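Local coordinates for protein Non-sulfated chondroitin lyase E66 (Autographa californica nucleopolyhedrovirus, PDB 3VSN) that cleaves non-sulfated chondroitin as a polysaccharide lyase of the occlusion-derived virus envelope and is essential for oral infection of the insect host, at residues A322-V327 with N646-D651; N469-V474 with S541-Y546; T610-S615 with F654-V659. All coordinates share one frame; numbering follows the deposited sequence.

Interaction 1: residues A322-V327 with N646-D651; sequences ADYSKV and NNSTFD
Asp323 and Asp651 mark the closest approach of the two backbones, their CA atoms 5.7 Å apart, where the hairpin turn 322-327 meets the irregular loop 646-651. Tyr324 makes the direct polar link. With CG anti to its own carbonyl carbon (chi1 -79°), its ring reaches over to the other loop and its OH donates to the backbone O of Ser648 at 2.5 Å. The C=O...donor angle of 163° puts the hydroxyl almost in line with that carbonyl, and Ser648 O lies in the ring plane, so the phenol meets it edge-on. Phe650 O also sits at the ring edge, near CD2, while CE2 comes 3.5 Å from Thr649 O.

The turn joins strands 318-322 and 327-331 of the four-stranded sheet 318-322/327-331/335-340/367-370, and the contact sets it against the loop leading into strand 654-658 of the C-terminal seven-stranded sheet. Ala322 O accepts from both Lys326 N and Val327 N, a G1 beta bulge, and Lys326 NZ reaches back to Asp323 O while also forming a salt bridge with Glu608. Within 646-651, Asn647 OD1 forms an Asx turn by accepting from Thr649 N, and it also takes a bond from Thr649 OG1 on a lone pair.

The two carboxylates approach without pairing: Asp323 OD2 and Asp651 OD1 are 4.0 Å apart, a nearness that may raise a pKa. Water 2 spans them, donating to Asp323 OD2 at 2.6 Å and to Asp651 OD1 at 2.9 Å, while water 1 accepts from Asp323 N and lies 2.8 Å from Asp651 OD1. Asp323 OD2 also accepts from the backbone N of Leu652, and its OD1 is held by Gln653 NE2 and Ser321 OG; with water 2, these donors probably offset the effect for Asp323.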
ATOM      1  N   ALA A 322      11.833  -5.098   2.150  1.00 12.06           N
ATOM      2  CA  ALA A 322      11.452  -6.407   1.652  1.00 12.16           C
ATOM      3  C   ALA A 322      12.455  -6.746   0.558  1.00 12.18           C
ATOM      4  O   ALA A 322      12.350  -6.249  -0.565  1.00 11.90           O
ATOM      5  CB  ALA A 322      10.031  -6.372   1.113  1.00 12.10           C
ATOM      6  N   ASP A 323      13.449  -7.563   0.909  1.00 12.35           N
ATOM      7  CA  ASP A 323      14.643  -7.752   0.077  1.00 12.39           C
ATOM      8  C   ASP A 323      14.423  -8.600  -1.178  1.00 12.47           C
ATOM      9  O   ASP A 323      15.195  -8.506  -2.135  1.00 12.38           O
ATOM     10  CB  ASP A 323      15.783  -8.356   0.903  1.00 12.35           C
ATOM     11  CG  ASP A 323      16.249  -7.447   2.035  1.00 12.46           C
ATOM     12  OD1 ASP A 323      15.918  -6.236   2.045  1.00 12.66           O
ATOM     13  OD2 ASP A 323      16.959  -7.960   2.922  1.00 12.26           O
ATOM     14  N   TYR A 324      13.394  -9.441  -1.160  1.00 12.45           N
ATOM     15  CA  TYR A 324      13.055 -10.277  -2.313  1.00 12.69           C
ATOM     16  C   TYR A 324      12.000  -9.631  -3.212  1.00 12.53           C
ATOM     17  O   TYR A 324      12.107  -9.676  -4.439  1.00 12.35           O
ATOM     18  CB  TYR A 324      12.530 -11.633  -1.847  1.00 12.96           C
ATOM     19  CG  TYR A 324      13.598 -12.610  -1.418  1.00 13.59           C
ATOM     20  CD1 TYR A 324      14.324 -13.336  -2.362  1.00 13.79           C
ATOM     21  CD2 TYR A 324      13.860 -12.833  -0.066  1.00 13.79           C
ATOM     22  CE1 TYR A 324      15.295 -14.246  -1.973  1.00 14.18           C
ATOM     23  CE2 TYR A 324      14.827 -13.741   0.335  1.00 14.13           C
ATOM     24  CZ  TYR A 324      15.540 -14.445  -0.621  1.00 14.31           C
ATOM     25  OH  TYR A 324      16.500 -15.350  -0.228  1.00 14.77           O
ATOM     26  N   SER A 325      10.975  -9.055  -2.588  1.00 12.52           N
ATOM     27  CA  SER A 325       9.853  -8.445  -3.307  1.00 12.61           C
ATOM     28  C   SER A 325      10.181  -7.027  -3.761  1.00 12.37           C
ATOM     29  O   SER A 325       9.504  -6.478  -4.637  1.00 12.43           O
ATOM     30  CB  SER A 325       8.604  -8.440  -2.424  1.00 12.84           C
ATOM     31  OG  SER A 325       8.246  -9.761  -2.054  1.00 13.33           O
ATOM     32  N   LYS A 326      11.223  -6.451  -3.152  1.00 12.10           N
ATOM     33  CA  LYS A 326      11.820  -5.156  -3.538  1.00 11.92           C
ATOM     34  C   LYS A 326      10.989  -3.936  -3.132  1.00 11.75           C
ATOM     35  O   LYS A 326      10.467  -3.213  -3.982  1.00 11.79           O
ATOM     36  CB  LYS A 326      12.193  -5.102  -5.038  1.00 11.84           C
ATOM     37  CG  LYS A 326      12.897  -6.344  -5.592  1.00 11.75           C
ATOM     38  CD  LYS A 326      14.159  -6.702  -4.817  1.00 11.51           C
ATOM     39  CE  LYS A 326      14.853  -7.911  -5.424  1.00 11.62           C
ATOM     40  NZ  LYS A 326      16.114  -8.264  -4.710  1.00 11.36           N
ATOM     41  N   VAL A 327      10.870  -3.716  -1.826  1.00 11.56           N
ATOM     42  CA  VAL A 327      10.228  -2.514  -1.298  1.00 11.60           C
ATOM     43  C   VAL A 327      11.089  -1.971  -0.160  1.00 11.58           C
ATOM     44  O   VAL A 327      11.501  -2.722   0.725  1.00 11.79           O
ATOM     45  CB  VAL A 327       8.780  -2.783  -0.798  1.00 11.61           C
ATOM     46  CG1 VAL A 327       8.149  -1.511  -0.246  1.00 11.58           C
ATOM     47  CG2 VAL A 327       7.908  -3.346  -1.913  1.00 11.59           C
ATOM     48  N   ASN A 646      23.819 -16.013   7.660  1.00 14.76           N
ATOM     49  CA  ASN A 646      23.336 -17.037   8.592  1.00 15.50           C
ATOM     50  C   ASN A 646      22.022 -17.645   8.112  1.00 16.00           C
ATOM     51  O   ASN A 646      21.807 -18.846   8.232  1.00 15.99           O
ATOM     52  CB  ASN A 646      23.149 -16.464  10.005  1.00 15.69           C
ATOM     53  CG  ASN A 646      24.466 -16.177  10.711  1.00 15.90           C
ATOM     54  OD1 ASN A 646      25.533 -16.596  10.266  1.00 16.18           O
ATOM     55  ND2 ASN A 646      24.389 -15.459  11.827  1.00 15.82           N
ATOM     56  N   ASN A 647      21.150 -16.799   7.562  1.00 16.74           N
ATOM     57  CA  ASN A 647      19.838 -17.224   7.086  1.00 17.63           C
ATOM     58  C   ASN A 647      19.355 -16.288   5.987  1.00 17.71           C
ATOM     59  O   ASN A 647      19.108 -15.110   6.233  1.00 17.40           O
ATOM     60  CB  ASN A 647      18.829 -17.252   8.247  1.00 18.43           C
ATOM     61  CG  ASN A 647      17.463 -17.784   7.834  1.00 19.26           C
ATOM     62  OD1 ASN A 647      17.263 -18.214   6.698  1.00 19.75           O
ATOM     63  ND2 ASN A 647      16.513 -17.758   8.768  1.00 20.27           N
ATOM     64  N   SER A 648      19.215 -16.817   4.777  1.00 17.95           N
ATOM     65  CA  SER A 648      18.772 -16.002   3.651  1.00 18.53           C
ATOM     66  C   SER A 648      17.304 -16.230   3.297  1.00 18.73           C
ATOM     67  O   SER A 648      16.854 -15.801   2.233  1.00 18.56           O
ATOM     68  CB  SER A 648      19.656 -16.261   2.431  1.00 18.86           C
ATOM     69  OG  SER A 648      19.505 -17.598   1.992  1.00 19.83           O
ATOM     70  N   THR A 649      16.558 -16.894   4.183  1.00 19.09           N
ATOM     71  CA  THR A 649      15.152 -17.223   3.912  1.00 19.81           C
ATOM     72  C   THR A 649      14.300 -15.973   3.680  1.00 19.97           C
ATOM     73  O   THR A 649      13.534 -15.915   2.719  1.00 20.10           O
ATOM     74  CB  THR A 649      14.520 -18.081   5.037  1.00 20.18           C
ATOM     75  OG1 THR A 649      15.295 -19.273   5.224  1.00 20.82           O
ATOM     76  CG2 THR A 649      13.078 -18.474   4.686  1.00 20.42           C
ATOM     77  N   PHE A 650      14.458 -14.979   4.554  1.00 20.11           N
ATOM     78  CA  PHE A 650      13.597 -13.793   4.561  1.00 20.70           C
ATOM     79  C   PHE A 650      14.329 -12.524   4.120  1.00 20.00           C
ATOM     80  O   PHE A 650      13.742 -11.658   3.472  1.00 20.50           O
ATOM     81  CB  PHE A 650      12.996 -13.567   5.962  1.00 21.71           C
ATOM     82  CG  PHE A 650      12.411 -14.805   6.593  1.00 22.85           C
ATOM     83  CD1 PHE A 650      11.114 -15.216   6.292  1.00 23.36           C
ATOM     84  CD2 PHE A 650      13.151 -15.554   7.508  1.00 23.50           C
ATOM     85  CE1 PHE A 650      10.572 -16.353   6.878  1.00 23.93           C
ATOM     86  CE2 PHE A 650      12.614 -16.693   8.099  1.00 24.22           C
ATOM     87  CZ  PHE A 650      11.322 -17.093   7.783  1.00 24.13           C
ATOM     88  N   ASP A 651      15.605 -12.422   4.481  1.00 19.19           N
ATOM     89  CA  ASP A 651      16.380 -11.188   4.319  1.00 18.62           C
ATOM     90  C   ASP A 651      17.715 -11.465   3.635  1.00 17.18           C
ATOM     91  O   ASP A 651      18.297 -12.529   3.828  1.00 16.98           O
ATOM     92  CB  ASP A 651      16.638 -10.552   5.686  1.00 20.05           C
ATOM     93  CG  ASP A 651      15.359 -10.162   6.411  1.00 21.85           C
ATOM     94  OD1 ASP A 651      14.571  -9.366   5.862  1.00 22.96           O
ATOM     95  OD2 ASP A 651      15.151 -10.636   7.546  1.00 23.50           O
TER
HETATM   96  O   HOH W   1      13.465  -8.831   3.381  1.00 13.80           O
HETATM   97  O   HOH W   2      16.278  -7.031   5.294  1.00 17.13           O

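Interaction 2: residues N469-V474 with S541-Y546; sequences NTNGRV and SFQTMY
Phe542, the first residue of helix 542-546, contributes more of this contact with the loop leading into strand 472-480 than any other residue. Its CB lies 3.4 Å from Thr470 O, a carbonyl buried here with no polar partner in the model. From CB the ring rises between the backbone N and carbonyl carbon (chi1 62°), a course that sends it along the loop. CG remains near the Thr470 carbonyl, and farther out CD2 lies 3.6 Å from Asn469 C. CE2 then passes Asn469 O at 3.7 Å. At the tip, CZ meets Asn469 ND2 at 3.5 Å, with CE1 close to the same nitrogen.

Both ring faces are engaged. Asn469 CA stands over one, 3.9 Å from the centroid and 16° off the normal, a CH-pi contact; on the opposite face Gln543 OE1 lies above the ring centre. The Asn469 amide plane is turned 63° from the ring, which makes its approach oblique rather than stacked.

One helical turn on, Met545 SD sits 3.6 Å from Gly472 N, with CE beside Gly472 CA, where the absence of a side chain permits the close approach. Ser541 occupies the helix N-cap position, directly after strand 533-540, which pairs with 472-480; the contact therefore packs a short connecting helix against the entry to a neighbouring strand of the same sheet. Tyr546 OH accepts from the backbone N of Leu467, just before 469-474.

What the geometry establishes between the segments is van der Waals and CH-pi packing, with burial of the Thr470 carbonyl, which probably carries a desolvation cost.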
ATOM      1  N   ASN A 469      13.084  13.485 -31.850  1.00 20.21           N
ATOM      2  CA  ASN A 469      13.854  14.676 -31.462  1.00 20.59           C
ATOM      3  C   ASN A 469      13.286  15.454 -30.269  1.00 20.16           C
ATOM      4  O   ASN A 469      13.398  16.678 -30.200  1.00 19.98           O
ATOM      5  CB  ASN A 469      14.083  15.600 -32.670  1.00 22.07           C
ATOM      6  CG  ASN A 469      14.705  14.874 -33.849  1.00 23.43           C
ATOM      7  OD1 ASN A 469      14.133  14.841 -34.939  1.00 24.98           O
ATOM      8  ND2 ASN A 469      15.871  14.270 -33.632  1.00 24.03           N
ATOM      9  N   THR A 470      12.684  14.727 -29.334  1.00 19.39           N
ATOM     10  CA  THR A 470      12.145  15.317 -28.115  1.00 18.64           C
ATOM     11  C   THR A 470      13.014  14.900 -26.934  1.00 17.63           C
ATOM     12  O   THR A 470      13.253  13.708 -26.725  1.00 17.36           O
ATOM     13  CB  THR A 470      10.691  14.861 -27.870  1.00 19.04           C
ATOM     14  OG1 THR A 470       9.917  15.077 -29.057  1.00 19.77           O
ATOM     15  CG2 THR A 470      10.059  15.633 -26.703  1.00 19.04           C
ATOM     16  N   ASN A 471      13.489  15.880 -26.171  1.00 16.60           N
ATOM     17  CA  ASN A 471      14.256  15.601 -24.963  1.00 15.96           C
ATOM     18  C   ASN A 471      13.381  14.957 -23.892  1.00 15.39           C
ATOM     19  O   ASN A 471      12.210  15.312 -23.735  1.00 15.04           O
ATOM     20  CB  ASN A 471      14.872  16.885 -24.398  1.00 15.90           C
ATOM     21  CG  ASN A 471      15.922  17.494 -25.310  1.00 16.12           C
ATOM     22  OD1 ASN A 471      15.995  18.715 -25.451  1.00 16.61           O
ATOM     23  ND2 ASN A 471      16.743  16.656 -25.922  1.00 15.24           N
ATOM     24  N   GLY A 472      13.954  14.010 -23.158  1.00 15.05           N
ATOM     25  CA  GLY A 472      13.288  13.459 -21.982  1.00 14.88           C
ATOM     26  C   GLY A 472      13.440  14.409 -20.808  1.00 14.86           C
ATOM     27  O   GLY A 472      14.091  15.452 -20.920  1.00 14.56           O
ATOM     28  N   ARG A 473      12.836  14.059 -19.678  1.00 14.83           N
ATOM     29  CA  ARG A 473      12.985  14.848 -18.457  1.00 14.85           C
ATOM     30  C   ARG A 473      12.702  14.008 -17.230  1.00 14.36           C
ATOM     31  O   ARG A 473      11.896  13.075 -17.272  1.00 14.13           O
ATOM     32  CB  ARG A 473      12.073  16.079 -18.456  1.00 15.81           C
ATOM     33  CG  ARG A 473      10.674  15.832 -19.000  1.00 16.73           C
ATOM     34  CD  ARG A 473      10.567  16.327 -20.430  1.00 17.52           C
ATOM     35  NE  ARG A 473      10.682  17.778 -20.468  1.00 18.75           N
ATOM     36  CZ  ARG A 473      11.077  18.488 -21.521  1.00 18.84           C
ATOM     37  NH1 ARG A 473      11.414  17.891 -22.657  1.00 19.39           N
ATOM     38  NH2 ARG A 473      11.137  19.807 -21.427  1.00 18.71           N
ATOM     39  N   VAL A 474      13.381  14.345 -16.140  1.00 13.60           N
ATOM     40  CA  VAL A 474      13.171  13.672 -14.872  1.00 12.89           C
ATOM     41  C   VAL A 474      12.460  14.657 -13.960  1.00 12.58           C
ATOM     42  O   VAL A 474      12.954  15.763 -13.721  1.00 12.26           O
ATOM     43  CB  VAL A 474      14.499  13.213 -14.244  1.00 12.81           C
ATOM     44  CG1 VAL A 474      14.249  12.505 -12.918  1.00 12.75           C
ATOM     45  CG2 VAL A 474      15.250  12.296 -15.205  1.00 12.65           C
ATOM     46  N   SER A 541      18.989  15.109 -22.593  1.00 13.73           N
ATOM     47  CA  SER A 541      19.009  15.108 -24.061  1.00 13.99           C
ATOM     48  C   SER A 541      18.599  13.757 -24.648  1.00 14.17           C
ATOM     49  O   SER A 541      18.969  12.708 -24.118  1.00 13.66           O
ATOM     50  CB  SER A 541      20.385  15.517 -24.590  1.00 14.26           C
ATOM     51  OG  SER A 541      21.342  14.499 -24.357  1.00 14.83           O
ATOM     52  N   PHE A 542      17.834  13.785 -25.740  1.00 14.42           N
ATOM     53  CA  PHE A 542      17.486  12.543 -26.429  1.00 14.98           C
ATOM     54  C   PHE A 542      18.738  11.808 -26.917  1.00 14.95           C
ATOM     55  O   PHE A 542      18.756  10.581 -26.936  1.00 15.00           O
ATOM     56  CB  PHE A 542      16.446  12.745 -27.551  1.00 15.45           C
ATOM     57  CG  PHE A 542      16.899  13.644 -28.676  1.00 16.11           C
ATOM     58  CD1 PHE A 542      17.648  13.140 -29.741  1.00 16.42           C
ATOM     59  CD2 PHE A 542      16.534  14.988 -28.697  1.00 16.27           C
ATOM     60  CE1 PHE A 542      18.050  13.969 -30.787  1.00 16.73           C
ATOM     61  CE2 PHE A 542      16.934  15.821 -29.738  1.00 16.57           C
ATOM     62  CZ  PHE A 542      17.692  15.310 -30.783  1.00 16.64           C
ATOM     63  N   GLN A 543      19.786  12.557 -27.269  1.00 15.06           N
ATOM     64  CA  GLN A 543      21.058  11.952 -27.700  1.00 15.21           C
ATOM     65  C   GLN A 543      21.672  11.047 -26.629  1.00 14.73           C
ATOM     66  O   GLN A 543      22.122   9.938 -26.933  1.00 14.38           O
ATOM     67  CB  GLN A 543      22.084  13.014 -28.127  1.00 15.86           C
ATOM     68  CG  GLN A 543      21.733  13.772 -29.400  1.00 16.60           C
ATOM     69  CD  GLN A 543      20.934  15.033 -29.135  1.00 16.89           C
ATOM     70  OE1 GLN A 543      20.272  15.162 -28.103  1.00 17.05           O
ATOM     71  NE2 GLN A 543      20.992  15.975 -30.073  1.00 17.27           N
ATOM     72  N   THR A 544      21.700  11.526 -25.385  1.00 14.31           N
ATOM     73  CA  THR A 544      22.278  10.739 -24.284  1.00 13.89           C
ATOM     74  C   THR A 544      21.358   9.587 -23.875  1.00 13.61           C
ATOM     75  O   THR A 544      21.832   8.538 -23.438  1.00 13.28           O
ATOM     76  CB  THR A 544      22.647  11.594 -23.048  1.00 14.00           C
ATOM     77  OG1 THR A 544      21.493  12.308 -22.587  1.00 13.91           O
ATOM     78  CG2 THR A 544      23.775  12.584 -23.383  1.00 14.07           C
ATOM     79  N   MET A 545      20.049   9.783 -24.016  1.00 13.33           N
ATOM     80  CA  MET A 545      19.094   8.699 -23.792  1.00 13.48           C
ATOM     81  C   MET A 545      19.286   7.582 -24.816  1.00 13.48           C
ATOM     82  O   MET A 545      19.174   6.404 -24.481  1.00 13.23           O
ATOM     83  CB  MET A 545      17.652   9.211 -23.819  1.00 13.52           C
ATOM     84  CG  MET A 545      17.320  10.143 -22.661  1.00 13.87           C
ATOM     85  SD  MET A 545      15.726  10.946 -22.882  1.00 14.54           S
ATOM     86  CE  MET A 545      14.617   9.669 -22.295  1.00 14.15           C
ATOM     87  N   TYR A 546      19.603   7.948 -26.056  1.00 13.68           N
ATOM     88  CA  TYR A 546      19.839   6.937 -27.093  1.00 14.16           C
ATOM     89  C   TYR A 546      21.073   6.087 -26.811  1.00 14.20           C
ATOM     90  O   TYR A 546      21.119   4.919 -27.190  1.00 14.76           O
ATOM     91  CB  TYR A 546      19.933   7.563 -28.490  1.00 14.22           C
ATOM     92  CG  TYR A 546      18.648   8.181 -28.991  1.00 14.32           C
ATOM     93  CD1 TYR A 546      17.417   7.888 -28.392  1.00 14.27           C
ATOM     94  CD2 TYR A 546      18.659   9.043 -30.085  1.00 14.40           C
ATOM     95  CE1 TYR A 546      16.242   8.459 -28.853  1.00 14.48           C
ATOM     96  CE2 TYR A 546      17.488   9.614 -30.555  1.00 14.59           C
ATOM     97  CZ  TYR A 546      16.288   9.320 -29.938  1.00 14.58           C
ATOM     98  OH  TYR A 546      15.128   9.888 -30.410  1.00 14.96           O
TER

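Interaction 3: residues T610-S615 with F654-V659; sequences TTIPFS and FIFEIV
Ile612 and Phe654 pack between two strands whose axes, taken over 611-613 and 654-658, approach to 9.5 Å at an angle of 52°, too far apart for backbone pairing. The side chains run past one another in opposite directions, which brings the CG2 branch of Ile612 over a face of the Phe654 ring. CG2 stands 3.7 Å from the centroid and 22° off the normal, a CH-pi contact displaced toward the rim, with CD2 the nearest ring atom at 3.5 Å. Because CG1 of Ile612 is anti to the backbone N (chi1 -176°), CG2 is the branch presented to the aromatic face.

These strands belong to different antiparallel sheets: 611-613 is an outer strand of the three-stranded sheet that includes 642-645, whereas 654-658 lies between 600-605 and 631-633 in a seven-stranded one. The contact therefore joins two layers of the C-terminal beta region without backbone hydrogen bonds between the two segments, by side chains packing on side chains and on backbone.

The far end of the Phe654 ring runs against backbone. Its CZ is 3.4 Å from Thr610 C, which lies at the edge near the ring plane, and 3.5 Å from Thr611 C. Two residues along the strand, Phe656 points to the same side and meets the same methyl differently: Ile612 CG2 lies at its ring edge, 4.2 Å from CZ. Phe656 also packs edge-to-face with Phe643 and Tyr631, extending this apolar layer.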
ATOM      1  N   THR A 610      24.346 -14.576  -1.601  1.00 14.12           N
ATOM      2  CA  THR A 610      24.270 -14.905  -0.176  1.00 13.88           C
ATOM      3  C   THR A 610      25.665 -14.937   0.453  1.00 13.55           C
ATOM      4  O   THR A 610      25.812 -15.194   1.648  1.00 13.25           O
ATOM      5  CB  THR A 610      23.537 -16.238   0.066  1.00 14.10           C
ATOM      6  OG1 THR A 610      24.199 -17.279  -0.659  1.00 14.17           O
ATOM      7  CG2 THR A 610      22.083 -16.139  -0.403  1.00 14.13           C
ATOM      8  N   THR A 611      26.681 -14.673  -0.368  1.00 13.36           N
ATOM      9  CA  THR A 611      28.046 -14.475   0.114  1.00 13.47           C
ATOM     10  C   THR A 611      28.564 -13.106  -0.328  1.00 13.34           C
ATOM     11  O   THR A 611      28.160 -12.598  -1.377  1.00 13.54           O
ATOM     12  CB  THR A 611      29.007 -15.580  -0.372  1.00 13.82           C
ATOM     13  OG1 THR A 611      29.033 -15.600  -1.804  1.00 14.33           O
ATOM     14  CG2 THR A 611      28.583 -16.954   0.154  1.00 13.54           C
ATOM     15  N   ILE A 612      29.430 -12.509   0.491  1.00 13.06           N
ATOM     16  CA  ILE A 612      30.075 -11.224   0.189  1.00 12.82           C
ATOM     17  C   ILE A 612      31.589 -11.364   0.384  1.00 12.71           C
ATOM     18  O   ILE A 612      32.033 -11.801   1.448  1.00 12.74           O
ATOM     19  CB  ILE A 612      29.507 -10.067   1.057  1.00 12.62           C
ATOM     20  CG1 ILE A 612      30.118  -8.716   0.651  1.00 12.51           C
ATOM     21  CG2 ILE A 612      29.708 -10.329   2.551  1.00 12.60           C
ATOM     22  CD1 ILE A 612      29.446  -7.518   1.299  1.00 12.43           C
ATOM     23  N   PRO A 613      32.387 -11.014  -0.645  1.00 12.65           N
ATOM     24  CA  PRO A 613      33.842 -11.128  -0.516  1.00 12.68           C
ATOM     25  C   PRO A 613      34.438 -10.084   0.427  1.00 12.72           C
ATOM     26  O   PRO A 613      33.910  -8.968   0.525  1.00 12.47           O
ATOM     27  CB  PRO A 613      34.345 -10.886  -1.948  1.00 12.75           C
ATOM     28  CG  PRO A 613      33.157 -11.093  -2.830  1.00 12.73           C
ATOM     29  CD  PRO A 613      31.996 -10.619  -2.009  1.00 12.69           C
ATOM     30  N   PHE A 614      35.529 -10.451   1.105  1.00 12.85           N
ATOM     31  CA  PHE A 614      36.273  -9.510   1.946  1.00 13.10           C
ATOM     32  C   PHE A 614      36.636  -8.259   1.150  1.00 13.03           C
ATOM     33  O   PHE A 614      36.579  -7.145   1.679  1.00 12.86           O
ATOM     34  CB  PHE A 614      37.574 -10.125   2.490  1.00 13.50           C
ATOM     35  CG  PHE A 614      37.377 -11.218   3.509  1.00 14.04           C
ATOM     36  CD1 PHE A 614      36.639 -11.000   4.670  1.00 14.36           C
ATOM     37  CD2 PHE A 614      37.982 -12.458   3.330  1.00 14.33           C
ATOM     38  CE1 PHE A 614      36.478 -12.015   5.609  1.00 14.62           C
ATOM     39  CE2 PHE A 614      37.824 -13.475   4.266  1.00 14.48           C
ATOM     40  CZ  PHE A 614      37.070 -13.252   5.406  1.00 14.52           C
ATOM     41  N   SER A 615      37.004  -8.451  -0.118  1.00 12.97           N
ATOM     42  CA  SER A 615      37.481  -7.352  -0.967  1.00 13.14           C
ATOM     43  C   SER A 615      36.395  -6.329  -1.309  1.00 13.00           C
ATOM     44  O   SER A 615      36.691  -5.142  -1.486  1.00 12.94           O
ATOM     45  CB  SER A 615      38.139  -7.889  -2.246  1.00 13.48           C
ATOM     46  OG  SER A 615      37.218  -8.614  -3.043  1.00 13.77           O
ATOM     47  N   PHE A 654      23.732  -8.277   4.484  1.00 12.49           N
ATOM     48  CA  PHE A 654      24.849  -8.608   5.358  1.00 12.47           C
ATOM     49  C   PHE A 654      25.008  -7.475   6.362  1.00 12.67           C
ATOM     50  O   PHE A 654      25.200  -6.323   5.974  1.00 12.70           O
ATOM     51  CB  PHE A 654      26.146  -8.757   4.549  1.00 12.43           C
ATOM     52  CG  PHE A 654      26.073  -9.794   3.464  1.00 12.49           C
ATOM     53  CD1 PHE A 654      25.550  -9.478   2.213  1.00 12.42           C
ATOM     54  CD2 PHE A 654      26.535 -11.085   3.693  1.00 12.39           C
ATOM     55  CE1 PHE A 654      25.474 -10.437   1.215  1.00 12.59           C
ATOM     56  CE2 PHE A 654      26.469 -12.046   2.696  1.00 12.38           C
ATOM     57  CZ  PHE A 654      25.939 -11.722   1.458  1.00 12.49           C
ATOM     58  N   ILE A 655      24.930  -7.805   7.648  1.00 12.81           N
ATOM     59  CA  ILE A 655      25.033  -6.801   8.702  1.00 13.09           C
ATOM     60  C   ILE A 655      26.319  -6.998   9.502  1.00 13.44           C
ATOM     61  O   ILE A 655      26.626  -8.112   9.946  1.00 13.06           O
ATOM     62  CB  ILE A 655      23.791  -6.811   9.625  1.00 13.24           C
ATOM     63  CG1 ILE A 655      22.514  -6.579   8.797  1.00 13.39           C
ATOM     64  CG2 ILE A 655      23.917  -5.750  10.716  1.00 13.16           C
ATOM     65  CD1 ILE A 655      21.226  -6.946   9.512  1.00 13.87           C
ATOM     66  N   PHE A 656      27.072  -5.909   9.652  1.00 13.71           N
ATOM     67  CA  PHE A 656      28.327  -5.914  10.386  1.00 14.64           C
ATOM     68  C   PHE A 656      28.311  -4.844  11.460  1.00 15.65           C
ATOM     69  O   PHE A 656      27.640  -3.814  11.320  1.00 15.53           O
ATOM     70  CB  PHE A 656      29.514  -5.671   9.446  1.00 14.10           C
ATOM     71  CG  PHE A 656      29.640  -6.697   8.360  1.00 13.87           C
ATOM     72  CD1 PHE A 656      30.331  -7.883   8.585  1.00 13.63           C
ATOM     73  CD2 PHE A 656      29.061  -6.482   7.112  1.00 13.87           C
ATOM     74  CE1 PHE A 656      30.443  -8.837   7.586  1.00 13.60           C
ATOM     75  CE2 PHE A 656      29.170  -7.434   6.110  1.00 13.74           C
ATOM     76  CZ  PHE A 656      29.857  -8.616   6.350  1.00 13.65           C
ATOM     77  N   GLU A 657      29.052  -5.105  12.531  1.00 17.22           N
ATOM     78  CA  GLU A 657      29.247  -4.150  13.605  1.00 19.11           C
ATOM     79  C   GLU A 657      30.644  -3.559  13.458  1.00 19.81           C
ATOM     80  O   GLU A 657      31.613  -4.292  13.272  1.00 19.04           O
ATOM     81  CB  GLU A 657      29.085  -4.848  14.959  1.00 20.80           C
ATOM     82  CG  GLU A 657      29.343  -3.970  16.177  1.00 22.70           C
ATOM     83  CD  GLU A 657      29.225  -4.726  17.495  1.00 24.07           C
ATOM     84  OE1 GLU A 657      28.992  -5.954  17.486  1.00 25.60           O
ATOM     85  OE2 GLU A 657      29.374  -4.092  18.555  1.00 25.71           O
ATOM     86  N   ILE A 658      30.745  -2.238  13.529  1.00 21.03           N
ATOM     87  CA  ILE A 658      32.045  -1.577  13.476  1.00 23.31           C
ATOM     88  C   ILE A 658      32.664  -1.623  14.875  1.00 25.02           C
ATOM     89  O   ILE A 658      32.125  -1.030  15.809  1.00 25.58           O
ATOM     90  CB  ILE A 658      31.920  -0.127  12.951  1.00 23.64           C
ATOM     91  CG1 ILE A 658      31.308  -0.109  11.543  1.00 23.66           C
ATOM     92  CG2 ILE A 658      33.271   0.565  12.930  1.00 24.16           C
ATOM     93  CD1 ILE A 658      32.016  -1.000  10.534  1.00 23.13           C
ATOM     94  N   VAL A 659      33.778  -2.348  15.003  1.00 26.99           N
ATOM     95  CA  VAL A 659      34.393  -2.661  16.305  1.00 28.71           C
ATOM     96  C   VAL A 659      35.815  -2.107  16.447  1.00 30.03           C
ATOM     97  O   VAL A 659      36.265  -1.280  15.658  1.00 30.54           O
ATOM     98  CB  VAL A 659      34.420  -4.189  16.581  1.00 29.03           C
ATOM     99  CG1 VAL A 659      33.007  -4.743  16.717  1.00 28.56           C
ATOM    100  CG2 VAL A 659      35.196  -4.933  15.495  1.00 29.18           C
ATOM    101  OXT VAL A 659      36.569  -2.470  17.357  1.00 32.08           O
TER

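All three contacts fall in the beta-rich part of the chain, away from the catalytic residues. Interactions 1 and 3 are neighbours, with centres about 16 Å apart, and touch where Ser648 CB packs on Thr610 CG2 at 3.7 Å. Their segments alternate along the sequence, and loop 646-651 connects strand 642-645 to strand 654-658 of interaction 3. Interaction 2 is nested within the loop closed by interaction 1 and closes before interaction 3 opens; it lies about 36 Å from interaction 1 and 39 Å from interaction 3, centre to centre. Interactions 1 and 3 each join different sheets, whereas interaction 2 packs at the end of one, the four-stranded sheet containing 472-480 and 533-540.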